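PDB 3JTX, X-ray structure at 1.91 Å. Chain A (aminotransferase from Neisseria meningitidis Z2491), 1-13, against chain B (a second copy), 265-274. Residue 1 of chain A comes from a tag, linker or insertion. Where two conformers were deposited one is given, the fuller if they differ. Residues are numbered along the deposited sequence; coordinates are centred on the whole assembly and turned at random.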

# COMPACT_ATOMS: atom_id res chain seq x y z
N GLY A 1 -15.03 -12.27 -14.47
CA GLY A 1 -14.33 -12.62 -13.19
C GLY A 1 -13.09 -11.77 -13.02
O GLY A 1 -12.73 -11.00 -13.92
N MSE A 2 -12.44 -11.92 -11.86
CA MSE A 2 -11.21 -11.17 -11.52
C MSE A 2 -10.23 -11.02 -12.70
O MSE A 2 -9.97 -9.92 -13.17
CB MSE A 2 -10.52 -11.88 -10.34
CG MSE A 2 -9.19 -11.27 -9.86
SE MSE A 2 -9.33 -9.63 -8.75
CE MSE A 2 -7.43 -9.28 -8.61
N ASN A 3 -9.70 -12.14 -13.16
CA ASN A 3 -8.68 -12.13 -14.20
C ASN A 3 -9.09 -11.53 -15.55
O ASN A 3 -8.31 -10.77 -16.14
CB ASN A 3 -8.08 -13.52 -14.36
CG ASN A 3 -7.20 -13.89 -13.17
OD1 ASN A 3 -6.81 -13.01 -12.40
ND2 ASN A 3 -6.89 -15.17 -13.02
N THR A 4 -10.30 -11.82 -16.01
CA THR A 4 -10.75 -11.23 -17.28
C THR A 4 -10.91 -9.71 -17.15
O THR A 4 -10.57 -8.97 -18.06
CB THR A 4 -12.02 -11.91 -17.84
OG1 THR A 4 -13.07 -11.86 -16.86
CG2 THR A 4 -11.73 -13.38 -18.20
N LEU A 5 -11.40 -9.25 -16.00
CA LEU A 5 -11.52 -7.81 -15.72
C LEU A 5 -10.14 -7.13 -15.72
O LEU A 5 -9.94 -6.08 -16.34
CB LEU A 5 -12.23 -7.58 -14.38
CG LEU A 5 -12.31 -6.12 -13.89
CD1 LEU A 5 -13.03 -5.25 -14.92
CD2 LEU A 5 -12.99 -6.03 -12.52
N LEU A 6 -9.18 -7.76 -15.04
CA LEU A 6 -7.82 -7.23 -14.98
C LEU A 6 -7.18 -7.16 -16.38
O LEU A 6 -6.42 -6.24 -16.66
CB LEU A 6 -6.95 -8.10 -14.05
CG LEU A 6 -7.28 -7.92 -12.56
CD1 LEU A 6 -6.61 -8.99 -11.69
CD2 LEU A 6 -6.88 -6.50 -12.11
N LYS A 7 -7.49 -8.14 -17.24
CA LYS A 7 -6.98 -8.13 -18.62
C LYS A 7 -7.59 -6.97 -19.41
O LYS A 7 -6.95 -6.42 -20.29
CB LYS A 7 -7.27 -9.46 -19.33
CG LYS A 7 -6.40 -10.62 -18.84
CD LYS A 7 -6.77 -11.97 -19.46
CE LYS A 7 -6.01 -12.26 -20.77
NZ LYS A 7 -6.04 -13.75 -21.13
N GLN A 8 -8.82 -6.63 -19.07
CA GLN A 8 -9.57 -5.61 -19.79
C GLN A 8 -9.16 -4.19 -19.41
O GLN A 8 -9.01 -3.33 -20.27
CB GLN A 8 -11.05 -5.82 -19.51
CG GLN A 8 -11.97 -4.93 -20.30
CD GLN A 8 -12.69 -3.94 -19.41
OE1 GLN A 8 -13.57 -4.32 -18.60
NE2 GLN A 8 -12.35 -2.68 -19.57
N LEU A 9 -8.96 -3.96 -18.13
CA LEU A 9 -8.63 -2.62 -17.63
C LEU A 9 -7.29 -2.08 -18.16
O LEU A 9 -6.29 -2.81 -18.24
CB LEU A 9 -8.67 -2.63 -16.09
CG LEU A 9 -10.06 -2.82 -15.46
CD1 LEU A 9 -9.91 -3.08 -13.98
CD2 LEU A 9 -10.99 -1.61 -15.71
N LYS A 10 -7.29 -0.79 -18.55
CA LYS A 10 -6.10 -0.09 -19.06
C LYS A 10 -5.76 1.02 -18.08
O LYS A 10 -6.35 2.11 -18.14
CB LYS A 10 -6.36 0.50 -20.45
CG LYS A 10 -6.62 -0.52 -21.55
CD LYS A 10 -5.48 -1.52 -21.68
CE LYS A 10 -5.65 -2.44 -22.89
NZ LYS A 10 -5.66 -1.68 -24.18
N PRO A 11 -4.82 0.75 -17.14
CA PRO A 11 -4.55 1.73 -16.07
C PRO A 11 -3.82 3.00 -16.53
O PRO A 11 -3.86 3.99 -15.81
CB PRO A 11 -3.68 0.95 -15.08
CG PRO A 11 -3.00 -0.10 -15.92
CD PRO A 11 -4.05 -0.49 -16.95
N TYR A 12 -3.18 2.95 -17.70
CA TYR A 12 -2.35 4.06 -18.18
C TYR A 12 -2.70 4.47 -19.62
O TYR A 12 -2.13 3.94 -20.59
CB TYR A 12 -0.86 3.71 -18.11
CG TYR A 12 -0.33 3.25 -16.75
CD1 TYR A 12 -0.76 3.83 -15.54
CD2 TYR A 12 0.62 2.25 -16.69
CE1 TYR A 12 -0.25 3.39 -14.31
CE2 TYR A 12 1.14 1.81 -15.49
CZ TYR A 12 0.72 2.37 -14.31
OH TYR A 12 1.28 1.88 -13.16
N PRO A 13 -3.64 5.42 -19.77
CA PRO A 13 -4.05 5.89 -21.09
C PRO A 13 -2.85 6.29 -21.98
O PRO A 13 -2.85 5.94 -23.16
CB PRO A 13 -4.91 7.12 -20.79
CG PRO A 13 -5.44 6.89 -19.40
CD PRO A 13 -4.37 6.11 -18.68
N LYS B 265 1.58 -12.60 -12.77
CA LYS B 265 1.15 -11.79 -13.89
C LYS B 265 -0.16 -11.07 -13.53
O LYS B 265 -0.28 -9.87 -13.74
CB LYS B 265 0.97 -12.68 -15.13
CG LYS B 265 0.43 -12.00 -16.35
CD LYS B 265 0.24 -13.03 -17.49
N ASN B 266 -1.13 -11.81 -12.99
CA ASN B 266 -2.40 -11.23 -12.62
C ASN B 266 -2.35 -10.37 -11.36
O ASN B 266 -3.01 -9.33 -11.29
CB ASN B 266 -3.47 -12.33 -12.53
CG ASN B 266 -3.73 -12.96 -13.89
OD1 ASN B 266 -3.96 -12.25 -14.87
ND2 ASN B 266 -3.63 -14.27 -13.96
N PHE B 267 -1.52 -10.77 -10.39
CA PHE B 267 -1.32 -9.96 -9.17
C PHE B 267 -0.74 -8.58 -9.52
O PHE B 267 -1.19 -7.56 -8.98
CB PHE B 267 -0.41 -10.73 -8.20
CG PHE B 267 -0.36 -10.19 -6.77
CD1 PHE B 267 -1.43 -9.50 -6.20
CD2 PHE B 267 0.77 -10.45 -5.99
CE1 PHE B 267 -1.35 -9.07 -4.87
CE2 PHE B 267 0.84 -10.02 -4.67
CZ PHE B 267 -0.22 -9.33 -4.12
N LEU B 268 0.22 -8.55 -10.44
CA LEU B 268 0.79 -7.26 -10.90
C LEU B 268 -0.30 -6.34 -11.47
O LEU B 268 -0.31 -5.13 -11.18
CB LEU B 268 1.88 -7.48 -11.97
CG LEU B 268 2.47 -6.22 -12.64
CD1 LEU B 268 3.01 -5.28 -11.59
CD2 LEU B 268 3.59 -6.61 -13.65
N LEU B 269 -1.21 -6.88 -12.27
CA LEU B 269 -2.24 -6.06 -12.86
C LEU B 269 -3.09 -5.45 -11.76
O LEU B 269 -3.42 -4.26 -11.81
CB LEU B 269 -3.15 -6.86 -13.80
CG LEU B 269 -2.48 -7.43 -15.06
CD1 LEU B 269 -3.49 -8.29 -15.84
CD2 LEU B 269 -1.83 -6.33 -15.94
N TYR B 270 -3.43 -6.26 -10.76
CA TYR B 270 -4.21 -5.77 -9.62
C TYR B 270 -3.46 -4.67 -8.86
O TYR B 270 -4.02 -3.62 -8.55
CB TYR B 270 -4.52 -6.92 -8.67
CG TYR B 270 -5.33 -6.55 -7.46
CD1 TYR B 270 -6.72 -6.51 -7.52
CD2 TYR B 270 -4.73 -6.28 -6.25
CE1 TYR B 270 -7.48 -6.21 -6.41
CE2 TYR B 270 -5.50 -5.96 -5.12
CZ TYR B 270 -6.87 -5.94 -5.22
OH TYR B 270 -7.65 -5.65 -4.13
N ARG B 271 -2.19 -4.92 -8.59
CA ARG B 271 -1.36 -4.03 -7.79
C ARG B 271 -1.17 -2.65 -8.44
O ARG B 271 -0.92 -1.67 -7.74
CB ARG B 271 -0.01 -4.69 -7.50
CG ARG B 271 -0.15 -5.89 -6.57
CD ARG B 271 1.16 -6.68 -6.41
NE ARG B 271 2.17 -5.85 -5.77
CZ ARG B 271 2.18 -5.53 -4.47
NH1 ARG B 271 1.26 -6.02 -3.62
NH2 ARG B 271 3.13 -4.74 -4.02
N THR B 272 -1.28 -2.57 -9.76
CA THR B 272 -1.20 -1.30 -10.45
C THR B 272 -2.33 -0.37 -10.01
O THR B 272 -2.13 0.83 -9.90
CB THR B 272 -1.23 -1.48 -11.98
OG1 THR B 272 -0.16 -2.35 -12.37
CG2 THR B 272 -1.09 -0.14 -12.69
N TYR B 273 -3.50 -0.95 -9.74
CA TYR B 273 -4.65 -0.21 -9.22
C TYR B 273 -4.63 -0.04 -7.69
O TYR B 273 -5.01 1.00 -7.15
CB TYR B 273 -5.96 -0.90 -9.66
CG TYR B 273 -6.28 -0.67 -11.10
CD1 TYR B 273 -6.92 0.50 -11.50
CD2 TYR B 273 -5.93 -1.58 -12.08
CE1 TYR B 273 -7.22 0.76 -12.81
CE2 TYR B 273 -6.24 -1.33 -13.43
CZ TYR B 273 -6.88 -0.16 -13.78
OH TYR B 273 -7.22 0.13 -15.09
N HIS B 274 -4.18 -1.08 -7.01
CA HIS B 274 -4.11 -1.13 -5.56
C HIS B 274 -3.06 -0.13 -5.02
O HIS B 274 -3.12 0.26 -3.87
CB HIS B 274 -3.86 -2.59 -5.17
CG HIS B 274 -3.32 -2.83 -3.79
ND1 HIS B 274 -1.98 -3.07 -3.56
CD2 HIS B 274 -3.94 -2.98 -2.60
CE1 HIS B 274 -1.79 -3.30 -2.27
NE2 HIS B 274 -2.97 -3.28 -1.67
O HOH W 1 -4.28 -15.67 -11.30

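The N-terminal segment of chain A packs against one helix of the second copy. Residues 2-8 of chain A form a short helix, which meets helix 265-274 of chain B at 63°, with the axes 9.6 Å apart at closest approach. The two stretches bury 591 Å² between them. No direct hydrogen bond joins them, so the contact rests mainly on apolar packing.

Gly1(A) comes from a tag and does not touch the chain B helix segment. Its carbonyl O nevertheless accepts two hydrogen bonds in the first turn, from Leu5(A) N at 3.0 Å and from Thr4(A) OG1 at 3.1 Å.

Met2(A) is a selenomethionine. Its CA-to-CB bond points sideways, but the end of the side chain comes nearer to chain B. CE lies 3.1 Å from Tyr270(B) CD1, a tight approach, oblique to the ring. SE is 5.3 Å from the centroid of the same ring, again oblique.

Asn3(A) lies beside Asn266(B). Asn3(A) OD1 is 3.4 Å from Asn266(B) CB, which is a packing contact. The polar link is indirect: one water accepts from Asn3(A) ND2 at 3.2 Å and from Asn266(B) ND2 at 3.1 Å. Thr4(A) and Leu5(A) make no contact with residues 265-274 of chain B.

The CA-to-CB bond of Leu6(A) points toward the partner, and the residue is buried. Its CD1 is 3.6 Å from Asn266(B) O, and its CD2 is 3.7 Å from Tyr270(B) N. These two chain B atoms are already paired in the helix, where Tyr270(B) N donates to Asn266(B) O at 3.1 Å. The leucine therefore packs on helical backbone whose polar groups are satisfied by each other. Leu269(B) CD1 adds an apolar contact, 3.9 Å from Leu6(A) CB.

Lys7(A) contributes little, and Gln8(A) nothing. Leu9(A) leaves helical geometry, and the chain continues past Tyr273(B). Leu9(A) CB is 3.3 Å from Tyr273(B) OH and 3.8 Å from Tyr273(B) CZ.

Lys10(A) points its CA-to-CB bond away, whereas that of Pro11(A) points toward chain B. Pro11(A) CB lies 3.6 Å from Tyr273(B) CZ and 3.7 Å from Thr272(B) CG2. Pro11(A) N is only 3.2 Å from Tyr273(B) OH, but this is no hydrogen bond. The proline nitrogen has no hydrogen to share. Tyr273(B) has 96 Å² covered, the most of any residue here.

Tyr12(A) closes the contact. Its CA-to-CB bond points sideways, but its end reaches in, placing OH 3.1 Å from Thr272(B) CG2. Pro13(A) does not reach this helix segment.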